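PDB 3QRA: attachment invasion locus protein from Yersinia pestis, which probably promotes attachment to and invasion of eukaryotic host cells, by an unknown mechanism, as a beta-barrel of the bacterial outer membrane. Local coordinates for residues 29-34 against 148-153; 79-82 against 86-89; 121-126 against 131-136. One frame throughout, in Å; residues are numbered along the deposited sequence.

Interaction 1: 29-34 against 148-153. With C8E ((hydroxyethyloxy)tri(ethyloxy)octane), chain B; C8E ((hydroxyethyloxy)tri(ethyloxy)octane), chain E.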
loop_
_atom_site.group_PDB
_atom_site.type_symbol
_atom_site.label_atom_id
_atom_site.label_comp_id
_atom_site.label_asym_id
_atom_site.label_seq_id
_atom_site.Cartn_x
_atom_site.Cartn_y
_atom_site.Cartn_z
ATOM N N GLY A 29 -7.664 0.517 -4.357
ATOM C CA GLY A 29 -7.228 -0.781 -4.819
ATOM C C GLY A 29 -7.119 -1.713 -3.632
ATOM O O GLY A 29 -7.960 -1.687 -2.721
ATOM N N PHE A 30 -6.062 -2.511 -3.633
ATOM C CA PHE A 30 -5.926 -3.581 -2.651
ATOM C C PHE A 30 -4.478 -3.771 -2.209
ATOM O O PHE A 30 -3.532 -3.226 -2.804
ATOM C CB PHE A 30 -6.490 -4.897 -3.232
ATOM C CG PHE A 30 -5.639 -5.476 -4.317
ATOM C CD1 PHE A 30 -4.668 -6.424 -4.025
ATOM C CD2 PHE A 30 -5.778 -5.045 -5.627
ATOM C CE1 PHE A 30 -3.858 -6.945 -5.025
ATOM C CE2 PHE A 30 -4.970 -5.553 -6.628
ATOM C CZ PHE A 30 -4.006 -6.506 -6.327
ATOM N N ASN A 31 -4.318 -4.565 -1.156
ATOM C CA ASN A 31 -3.029 -4.800 -0.531
ATOM C C ASN A 31 -2.960 -6.250 -0.071
ATOM O O ASN A 31 -3.858 -6.719 0.620
ATOM C CB ASN A 31 -2.892 -3.843 0.657
ATOM C CG ASN A 31 -1.679 -4.117 1.513
ATOM O OD1 ASN A 31 -1.773 -4.086 2.742
ATOM N ND2 ASN A 31 -0.528 -4.370 0.879
ATOM N N LEU A 32 -1.922 -6.971 -0.490
ATOM C CA LEU A 32 -1.649 -8.307 0.041
ATOM C C LEU A 32 -0.426 -8.198 0.946
ATOM O O LEU A 32 0.577 -7.590 0.558
ATOM C CB LEU A 32 -1.349 -9.281 -1.093
ATOM C CG LEU A 32 -2.510 -9.535 -2.061
ATOM C CD1 LEU A 32 -2.019 -10.147 -3.372
ATOM C CD2 LEU A 32 -3.553 -10.436 -1.403
ATOM N N LYS A 33 -0.508 -8.759 2.152
ATOM C CA LYS A 33 0.677 -8.812 3.016
ATOM C C LYS A 33 0.934 -10.238 3.456
ATOM O O LYS A 33 -0.012 -11.002 3.688
ATOM C CB LYS A 33 0.547 -7.885 4.234
ATOM C CG LYS A 33 0.566 -6.392 3.888
ATOM C CD LYS A 33 1.241 -5.597 5.039
ATOM C CE LYS A 33 1.228 -4.089 4.769
ATOM N NZ LYS A 33 -0.139 -3.503 4.938
ATOM N N TYR A 34 2.215 -10.588 3.557
ATOM C CA TYR A 34 2.623 -11.917 3.996
ATOM C C TYR A 34 3.692 -11.754 5.066
ATOM O O TYR A 34 4.686 -11.073 4.848
ATOM C CB TYR A 34 3.176 -12.747 2.840
ATOM C CG TYR A 34 3.847 -14.020 3.330
ATOM C CD1 TYR A 34 3.101 -15.120 3.707
ATOM C CD2 TYR A 34 5.227 -14.089 3.461
ATOM C CE1 TYR A 34 3.717 -16.280 4.175
ATOM C CE2 TYR A 34 5.849 -15.238 3.925
ATOM C CZ TYR A 34 5.093 -16.324 4.281
ATOM O OH TYR A 34 5.729 -17.455 4.751
ATOM N N THR A 148 -0.634 6.226 1.038
ATOM C CA THR A 148 -1.572 5.118 0.893
ATOM C C THR A 148 -1.872 4.456 2.232
ATOM O O THR A 148 -0.963 4.030 2.940
ATOM C CB THR A 148 -1.032 4.056 -0.100
ATOM O OG1 THR A 148 -0.744 4.680 -1.363
ATOM C CG2 THR A 148 -2.057 2.897 -0.291
ATOM N N TRP A 149 -3.154 4.373 2.564
ATOM C CA TRP A 149 -3.603 3.662 3.752
ATOM C C TRP A 149 -4.121 2.292 3.364
ATOM O O TRP A 149 -4.706 2.121 2.296
ATOM C CB TRP A 149 -4.700 4.438 4.475
ATOM C CG TRP A 149 -4.167 5.594 5.292
ATOM C CD1 TRP A 149 -4.097 6.900 4.920
ATOM C CD2 TRP A 149 -3.625 5.518 6.616
ATOM N NE1 TRP A 149 -3.552 7.653 5.941
ATOM C CE2 TRP A 149 -3.255 6.824 6.993
ATOM C CE3 TRP A 149 -3.420 4.468 7.523
ATOM C CZ2 TRP A 149 -2.685 7.111 8.239
ATOM C CZ3 TRP A 149 -2.856 4.755 8.763
ATOM C CH2 TRP A 149 -2.497 6.066 9.107
ATOM N N MET A 150 -3.891 1.327 4.247
ATOM C CA MET A 150 -4.230 -0.063 3.976
ATOM C C MET A 150 -4.875 -0.659 5.202
ATOM O O MET A 150 -4.404 -0.441 6.324
ATOM C CB MET A 150 -2.964 -0.849 3.623
ATOM C CG MET A 150 -2.227 -0.289 2.387
ATOM S SD MET A 150 -0.630 -1.086 2.131
ATOM C CE MET A 150 0.226 0.242 1.265
ATOM N N LEU A 151 -5.944 -1.425 4.977
ATOM C CA LEU A 151 -6.643 -2.101 6.070
ATOM C C LEU A 151 -7.125 -3.456 5.576
ATOM O O LEU A 151 -7.940 -3.529 4.660
ATOM C CB LEU A 151 -7.837 -1.275 6.536
ATOM C CG LEU A 151 -8.757 -1.936 7.572
ATOM C CD1 LEU A 151 -8.019 -2.182 8.885
ATOM C CD2 LEU A 151 -9.999 -1.080 7.811
ATOM N N GLY A 152 -6.629 -4.524 6.191
ATOM C CA GLY A 152 -6.879 -5.863 5.699
ATOM C C GLY A 152 -7.064 -6.887 6.798
ATOM O O GLY A 152 -7.041 -6.571 7.982
ATOM N N ALA A 153 -7.273 -8.127 6.388
ATOM C CA ALA A 153 -7.520 -9.206 7.330
ATOM C C ALA A 153 -7.149 -10.525 6.685
ATOM O O ALA A 153 -7.046 -10.636 5.455
ATOM C CB ALA A 153 -8.991 -9.222 7.783
HETATM C C1 C8E B . -5.782 -13.913 -0.281
HETATM C C2 C8E B . -5.623 -14.319 1.180
HETATM C C3 C8E B . -6.510 -13.476 2.090
HETATM C C4 C8E B . -7.350 -14.346 3.019
HETATM C C5 C8E B . -8.841 -14.059 2.853
HETATM C C6 C8E B . -9.351 -13.279 4.059
HETATM C C7 C8E B . -10.618 -12.495 3.732
HETATM C C8 C8E B . -10.737 -11.254 4.610
HETATM O O9 C8E B . -11.035 -10.155 3.775
HETATM C C10 C8E B . -11.292 -8.954 4.470
HETATM C C11 C8E B . -10.455 -7.883 3.787
HETATM O O12 C8E B . -10.746 -6.617 4.332
HETATM C C13 C8E B . -10.428 -6.564 5.692
HETATM C C14 C8E B . -11.278 -5.518 6.386
HETATM O O15 C8E B . -10.707 -5.279 7.654
HETATM C C16 C8E B . -11.120 -6.230 8.612
HETATM C C17 C8E B . -12.631 -6.188 8.790
HETATM C C1 C8E E . 2.462 -10.808 -0.283
HETATM C C2 C8E E . 3.376 -9.706 -0.804
HETATM C C3 C8E E . 4.833 -10.059 -0.546
HETATM C C4 C8E E . 5.744 -9.453 -1.604
HETATM C C5 C8E E . 6.950 -8.783 -0.955
HETATM C C6 C8E E . 8.251 -9.364 -1.494
HETATM C C7 C8E E . 9.441 -8.511 -1.077
HETATM C C8 C8E E . 10.757 -9.231 -1.351
#

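Interaction 2: 79-82 against 86-89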
loop_
_atom_site.group_PDB
_atom_site.type_symbol
_atom_site.label_atom_id
_atom_site.label_comp_id
_atom_site.label_asym_id
_atom_site.label_seq_id
_atom_site.Cartn_x
_atom_site.Cartn_y
_atom_site.Cartn_z
ATOM N N VAL A 79 9.222 -7.141 11.450
ATOM C CA VAL A 79 8.030 -6.997 12.272
ATOM C C VAL A 79 8.362 -7.467 13.695
ATOM O O VAL A 79 8.996 -8.506 13.882
ATOM C CB VAL A 79 6.766 -7.710 11.656
ATOM C CG1 VAL A 79 7.086 -9.106 11.141
ATOM C CG2 VAL A 79 5.602 -7.731 12.655
ATOM N N PHE A 80 7.957 -6.674 14.683
ATOM C CA PHE A 80 8.290 -6.913 16.082
ATOM C C PHE A 80 7.031 -7.239 16.848
ATOM O O PHE A 80 6.104 -6.430 16.896
ATOM C CB PHE A 80 8.941 -5.653 16.693
ATOM C CG PHE A 80 10.207 -5.244 16.001
ATOM C CD1 PHE A 80 11.429 -5.752 16.416
ATOM C CD2 PHE A 80 10.174 -4.384 14.913
ATOM C CE1 PHE A 80 12.603 -5.393 15.767
ATOM C CE2 PHE A 80 11.341 -4.027 14.257
ATOM C CZ PHE A 80 12.563 -4.530 14.692
ATOM N N ARG A 81 6.983 -8.423 17.449
ATOM C CA ARG A 81 5.809 -8.794 18.217
ATOM C C ARG A 81 5.939 -8.205 19.604
ATOM O O ARG A 81 6.952 -8.403 20.267
ATOM C CB ARG A 81 5.640 -10.321 18.285
ATOM C CG ARG A 81 4.491 -10.753 19.184
ATOM C CD ARG A 81 4.073 -12.219 18.939
ATOM N NE ARG A 81 3.557 -12.456 17.587
ATOM C CZ ARG A 81 2.319 -12.159 17.199
ATOM N NH1 ARG A 81 1.471 -11.586 18.048
ATOM N NH2 ARG A 81 1.926 -12.429 15.958
ATOM N N ILE A 82 4.931 -7.452 20.029
ATOM C CA ILE A 82 4.936 -6.886 21.374
ATOM C C ILE A 82 4.421 -7.896 22.379
ATOM O O ILE A 82 5.034 -8.134 23.432
ATOM C CB ILE A 82 4.053 -5.646 21.469
ATOM C CG1 ILE A 82 4.424 -4.647 20.375
ATOM C CG2 ILE A 82 4.163 -5.029 22.872
ATOM C CD1 ILE A 82 3.590 -3.386 20.411
ATOM N N VAL A 86 -0.522 -7.835 19.566
ATOM C CA VAL A 86 -0.085 -6.730 18.727
ATOM C C VAL A 86 1.371 -6.842 18.308
ATOM O O VAL A 86 2.235 -7.224 19.101
ATOM C CB VAL A 86 -0.327 -5.360 19.416
ATOM C CG1 VAL A 86 0.100 -4.219 18.503
ATOM C CG2 VAL A 86 -1.796 -5.200 19.798
ATOM N N SER A 87 1.618 -6.500 17.049
ATOM C CA SER A 87 2.954 -6.442 16.490
ATOM C C SER A 87 3.078 -5.173 15.654
ATOM O O SER A 87 2.107 -4.737 15.040
ATOM C CB SER A 87 3.208 -7.657 15.593
ATOM O OG SER A 87 3.017 -8.863 16.312
ATOM N N LEU A 88 4.279 -4.611 15.610
ATOM C CA LEU A 88 4.544 -3.370 14.871
ATOM C C LEU A 88 5.573 -3.605 13.789
ATOM O O LEU A 88 6.514 -4.344 13.983
ATOM C CB LEU A 88 5.120 -2.324 15.820
ATOM C CG LEU A 88 4.373 -2.005 17.108
ATOM C CD1 LEU A 88 5.204 -1.031 17.951
ATOM C CD2 LEU A 88 3.005 -1.433 16.802
ATOM N N TYR A 89 5.440 -2.950 12.650
ATOM C CA TYR A 89 6.423 -3.162 11.600
ATOM C C TYR A 89 6.788 -1.892 10.816
ATOM O O TYR A 89 6.026 -0.915 10.774
ATOM C CB TYR A 89 5.979 -4.286 10.661
ATOM C CG TYR A 89 4.633 -4.091 9.966
ATOM C CD1 TYR A 89 4.515 -3.270 8.841
ATOM C CD2 TYR A 89 3.496 -4.767 10.407
ATOM C CE1 TYR A 89 3.296 -3.104 8.189
ATOM C CE2 TYR A 89 2.258 -4.614 9.751
ATOM C CZ TYR A 89 2.171 -3.792 8.645
ATOM O OH TYR A 89 0.958 -3.659 7.981
#

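Interaction 3: 121-126 against 131-136. With C8E ((hydroxyethyloxy)tri(ethyloxy)octane), chain H.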
loop_
_atom_site.group_PDB
_atom_site.type_symbol
_atom_site.label_atom_id
_atom_site.label_comp_id
_atom_site.label_asym_id
_atom_site.label_seq_id
_atom_site.Cartn_x
_atom_site.Cartn_y
_atom_site.Cartn_z
ATOM N N GLY A 121 3.286 -0.012 10.019
ATOM C CA GLY A 121 1.965 -0.517 10.344
ATOM C C GLY A 121 1.950 -1.446 11.535
ATOM O O GLY A 121 2.956 -1.605 12.232
ATOM N N LEU A 122 0.810 -2.077 11.722
ATOM C CA LEU A 122 0.662 -3.040 12.751
ATOM C C LEU A 122 -0.245 -4.182 12.414
ATOM O O LEU A 122 -1.066 -4.077 11.570
ATOM C CB LEU A 122 0.233 -2.400 14.012
ATOM C CG LEU A 122 -0.989 -1.588 14.018
ATOM C CD1 LEU A 122 -2.068 -2.508 14.249
ATOM C CD2 LEU A 122 -0.949 -0.575 15.120
ATOM N N GLN A 123 -0.024 -5.262 13.128
ATOM C CA GLN A 123 -0.928 -6.406 13.033
ATOM C C GLN A 123 -1.518 -6.709 14.398
ATOM O O GLN A 123 -0.809 -6.739 15.410
ATOM C CB GLN A 123 -0.217 -7.650 12.489
ATOM C CG GLN A 123 0.383 -7.437 11.102
ATOM C CD GLN A 123 0.374 -8.698 10.268
ATOM O OE1 GLN A 123 0.639 -9.795 10.772
ATOM N NE2 GLN A 123 0.060 -8.553 8.983
ATOM N N PHE A 124 -2.824 -6.957 14.403
ATOM C CA PHE A 124 -3.577 -7.303 15.594
ATOM C C PHE A 124 -4.097 -8.734 15.441
ATOM O O PHE A 124 -4.675 -9.082 14.409
ATOM C CB PHE A 124 -4.745 -6.321 15.750
ATOM C CG PHE A 124 -5.703 -6.669 16.855
ATOM C CD1 PHE A 124 -5.254 -6.863 18.152
ATOM C CD2 PHE A 124 -7.064 -6.762 16.600
ATOM C CE1 PHE A 124 -6.143 -7.180 19.168
ATOM C CE2 PHE A 124 -7.957 -7.074 17.614
ATOM C CZ PHE A 124 -7.494 -7.282 18.899
ATOM N N ASN A 125 -3.876 -9.563 16.458
ATOM C CA ASN A 125 -4.413 -10.925 16.473
ATOM C C ASN A 125 -5.466 -11.073 17.560
ATOM O O ASN A 125 -5.132 -11.379 18.703
ATOM C CB ASN A 125 -3.293 -11.950 16.720
ATOM C CG ASN A 125 -2.129 -11.790 15.758
ATOM O OD1 ASN A 125 -1.020 -11.427 16.162
ATOM N ND2 ASN A 125 -2.384 -12.030 14.469
ATOM N N PRO A 126 -6.744 -10.868 17.208
ATOM C CA PRO A 126 -7.834 -10.983 18.184
ATOM C C PRO A 126 -7.996 -12.428 18.643
ATOM O O PRO A 126 -8.480 -12.695 19.744
ATOM C CB PRO A 126 -9.068 -10.531 17.390
ATOM C CG PRO A 126 -8.714 -10.773 15.955
ATOM C CD PRO A 126 -7.231 -10.535 15.855
ATOM N N VAL A 131 -5.823 -12.443 11.731
ATOM C CA VAL A 131 -5.020 -11.233 11.557
ATOM C C VAL A 131 -5.886 -10.083 11.113
ATOM O O VAL A 131 -6.675 -10.246 10.273
ATOM C CB VAL A 131 -3.998 -11.356 10.449
ATOM C CG1 VAL A 131 -3.057 -10.220 10.484
ATOM C CG2 VAL A 131 -3.288 -12.497 10.550
ATOM N N ILE A 132 -5.682 -8.936 11.708
ATOM C CA ILE A 132 -6.176 -7.672 11.209
ATOM C C ILE A 132 -4.943 -6.822 10.987
ATOM O O ILE A 132 -4.098 -6.711 11.869
ATOM C CB ILE A 132 -7.118 -7.000 12.216
ATOM C CG1 ILE A 132 -8.318 -7.917 12.490
ATOM C CG2 ILE A 132 -7.569 -5.627 11.690
ATOM C CD1 ILE A 132 -9.313 -7.345 13.460
ATOM N N ASP A 133 -4.812 -6.261 9.793
ATOM C CA ASP A 133 -3.589 -5.575 9.413
ATOM C C ASP A 133 -3.920 -4.128 9.059
ATOM O O ASP A 133 -4.910 -3.877 8.384
ATOM C CB ASP A 133 -2.951 -6.279 8.202
ATOM C CG ASP A 133 -1.725 -5.535 7.676
ATOM O OD1 ASP A 133 -0.638 -5.726 8.255
ATOM O OD2 ASP A 133 -1.852 -4.763 6.691
ATOM N N ALA A 134 -3.100 -3.177 9.498
ATOM C CA ALA A 134 -3.312 -1.790 9.070
ATOM C C ALA A 134 -1.974 -1.114 8.886
ATOM O O ALA A 134 -1.072 -1.293 9.703
ATOM C CB ALA A 134 -4.168 -1.013 10.081
ATOM N N SER A 135 -1.835 -0.346 7.812
ATOM C CA SER A 135 -0.560 0.328 7.589
ATOM C C SER A 135 -0.694 1.587 6.747
ATOM O O SER A 135 -1.721 1.819 6.110
ATOM C CB SER A 135 0.455 -0.639 6.950
ATOM O OG SER A 135 0.218 -0.809 5.563
ATOM N N TYR A 136 0.356 2.400 6.780
ATOM C CA TYR A 136 0.458 3.592 5.951
ATOM C C TYR A 136 1.756 3.511 5.154
ATOM O O TYR A 136 2.773 2.967 5.623
ATOM C CB TYR A 136 0.429 4.871 6.800
ATOM C CG TYR A 136 0.709 6.118 5.990
ATOM C CD1 TYR A 136 -0.293 6.711 5.224
ATOM C CD2 TYR A 136 1.974 6.706 5.987
ATOM C CE1 TYR A 136 -0.041 7.854 4.479
ATOM C CE2 TYR A 136 2.232 7.848 5.232
ATOM C CZ TYR A 136 1.220 8.410 4.484
ATOM O OH TYR A 136 1.454 9.543 3.733
HETATM C C1 C8E H . -1.855 1.877 11.545
HETATM C C2 C8E H . -0.832 2.742 10.819
HETATM C C3 C8E H . 0.238 3.260 11.774
HETATM C C4 C8E H . 1.508 3.647 11.021
HETATM C C5 C8E H . 1.939 5.077 11.337
HETATM C C6 C8E H . 2.052 5.931 10.078
HETATM C C7 C8E H . 1.842 7.405 10.406
HETATM C C8 C8E H . 1.896 8.275 9.155
HETATM O O9 C8E H . 0.997 9.356 9.291
#

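Interaction 1: 29-34 against 148-153
Lys-33 NZ, 3.7 Å from Met-150 SD, is gripped by several oxygens at once. Asn-31 OD1 takes a hydrogen bond from it at 2.8 Å, the nitrogen standing 19° out of the amide's carbonyl plane, while Asp-133 OD2 supplies a salt bridge, Ser-135 OG a further bond and Tyr-89 OH a weak one. A buried ammonium with a carboxylate so close would be expected to keep its charge. The lysine chain bends at chi2 and again at chi4 (73°), and together these turn NZ toward Asn-31.

Met-150 is the sole residue of 148-153 to make close side-chain contact with 29-34. Its extended chain crosses those of Asn-31 and Lys-33 at about a right angle, and the sulfur settles against the amide: SD lies 3.3 Å from Asn-31 CG and 3.5 Å from Asn-31 ND2. Nearer the backbone, Met-150 CB comes within 3.6 Å of Asn-31 OD1. The amide is held from both ends, since Asn-31 ND2 gives hydrogen bonds to Phe-48 O and Ser-47 OG while OD1 is tied to the lysine. The sulfur therefore rests on a group whose rotation is fixed.

The two strands are not neighbours in the sheet. Strand 5-18 runs between them, pairing with 29-34 through Gly-10 and Ser-8, and the CA atoms of Asn-31 and Met-150 are 6.6 Å apart. Side chains alternating with these look outward, and there detergent packs on the wall: one molecule lies 3.7 Å from Tyr-34 CB through its C1, and another runs along Leu-151 to Ala-153. A polar, buried lumen inside a greasy outer surface is the hallmark of a small outer-membrane beta-barrel; here the second and last strands meet across the first, inside the closed barrel.

Interaction 2: 79-82 against 86-89
Arg-81 and Ser-87 face each other in a non-hydrogen-bonded pair near the end of an antiparallel hairpin, strands 66-81 and 86-102 of the barrel, just before its short turn. The arginine can be followed from CB to its tip, over the serine hydroxyl, on the face turned into the barrel. CB stands 3.6 Å from Ser-87 OG, and CG, set anti to the backbone N (chi1 175°), stays close to the same oxygen. The chain then bends at chi3 (-63°), which brings the guanidinium round so that OG sits over the centre of one face, 3.5 Å above its plane. None of the guanidinium nitrogens bonds that oxygen; Ser-87 OG is hydrogen-bonded to Arg-35 NH2 instead.

At the tip each nitrogen has a partner of its own: NE forms a salt bridge with Glu-37, NH1 binds Asn-83 O in the turn, and NH2 reaches Asn-125 OD1. Three anchors of this kind fix the plane of the group, and Glu-37 probably offsets some of the charge that Arg-35 and Arg-156 add nearby.

The same face of the sheet carries Val-79 and Tyr-89, another non-hydrogen-bonded pair, whose CB atoms meet at 3.7 Å. From there the tyrosine leads off toward Asp-133, which its hydroxyl bonds.

Between these pairs, the backbones of Phe-80 and Leu-88 exchange hydrogen bonds in both directions, the one from Phe-80 N to Leu-88 O measuring 2.8 Å. Next to the turn, Ile-82 N reaches Val-86 O at 2.9 Å. Phe-80 and Leu-88 put their side chains on the other face, where the aromatic ring turns an edge to the carbonyl, with Phe-80 CD2 3.8 Å from Leu-88 O. Alongside, the methyl Ile-82 CD1 lies against Leu-88 CG, 3.7 Å away.

Interaction 3: 121-126 against 131-136
Phe-124 with Ile-132 and Leu-122 with Ala-134 are the hydrogen-bonded pairs of an antiparallel beta hairpin in the barrel wall, built from strands 108-124 and 130-141. Each pair exchanges two backbone bonds, the shortest from Phe-124 N to Ile-132 O at 2.8 Å. A softer CA-H...O contact lies between them, Gln-123 CA to Ile-132 O at 3.4 Å. At the far end Gly-121, with no side chain, lets the strands come close: its CA is 3.7 Å from Ser-135 CB.

Polar side chains meet on the face turned into the barrel. Gln-123 NE2 gives a nearly straight hydrogen bond to Asp-133 OD1 at 3.0 Å. A bend at chi2 of the glutamine and an aspartate CG anti to its backbone N (chi1 175°) bring the two groups together. The oxygen lies in the plane of the amide, yet the nitrogen comes from above the carboxylate, 38° out of its plane, and the two flat groups stand 77° apart. Tyr-89 OH bonds the same OD1 and Lys-33 holds OD2, so the carboxylate is tied down through both oxygens and would probably stay ionised. The other end of the glutamine amide is bound by Arg-35, and Gln-123 OE1 also lies 3.7 Å from Val-131 CG1. Asn-125 extends this polar layer, its ND2 bonded to Phe-130 O.

Apolar contacts make up the outer face. A detergent chain passes along it, its C8 atom 3.5 Å from Tyr-136 CD2 and its O9 over a face of that ring. Toward the turn, the side chains of Phe-124 and Ile-132 run alongside each other, and Ile-132 CD1 touches the edge of the ring at Phe-124 CD2. Over one face of that phenylalanine ring sits the backbone nitrogen of Pro-126, 3.9 Å above the plane, over the ring centre.

How the interactions relate
All three contacts belong to one eight-stranded barrel, and they meet in its interior. Interaction 3 sits in the middle, its centre about 10 Å from that of interaction 1 and about 9 Å from that of interaction 2. Asp-133 joins them: its OD2 lies 2.8 Å from Lys-33 NZ, and its OD1 2.6 Å from Tyr-89 OH, a probable hydrogen bond. The wall is also continuous, since strands 86-102 and 108-124 are neighbours, with Tyr-89 N 2.9 Å from Gly-121 O, and so are 130-141 and 144-156. Outside, Trp-149 of interaction 1 packs on Tyr-136 of interaction 3, among bound detergents that probably occupy places of membrane lipid.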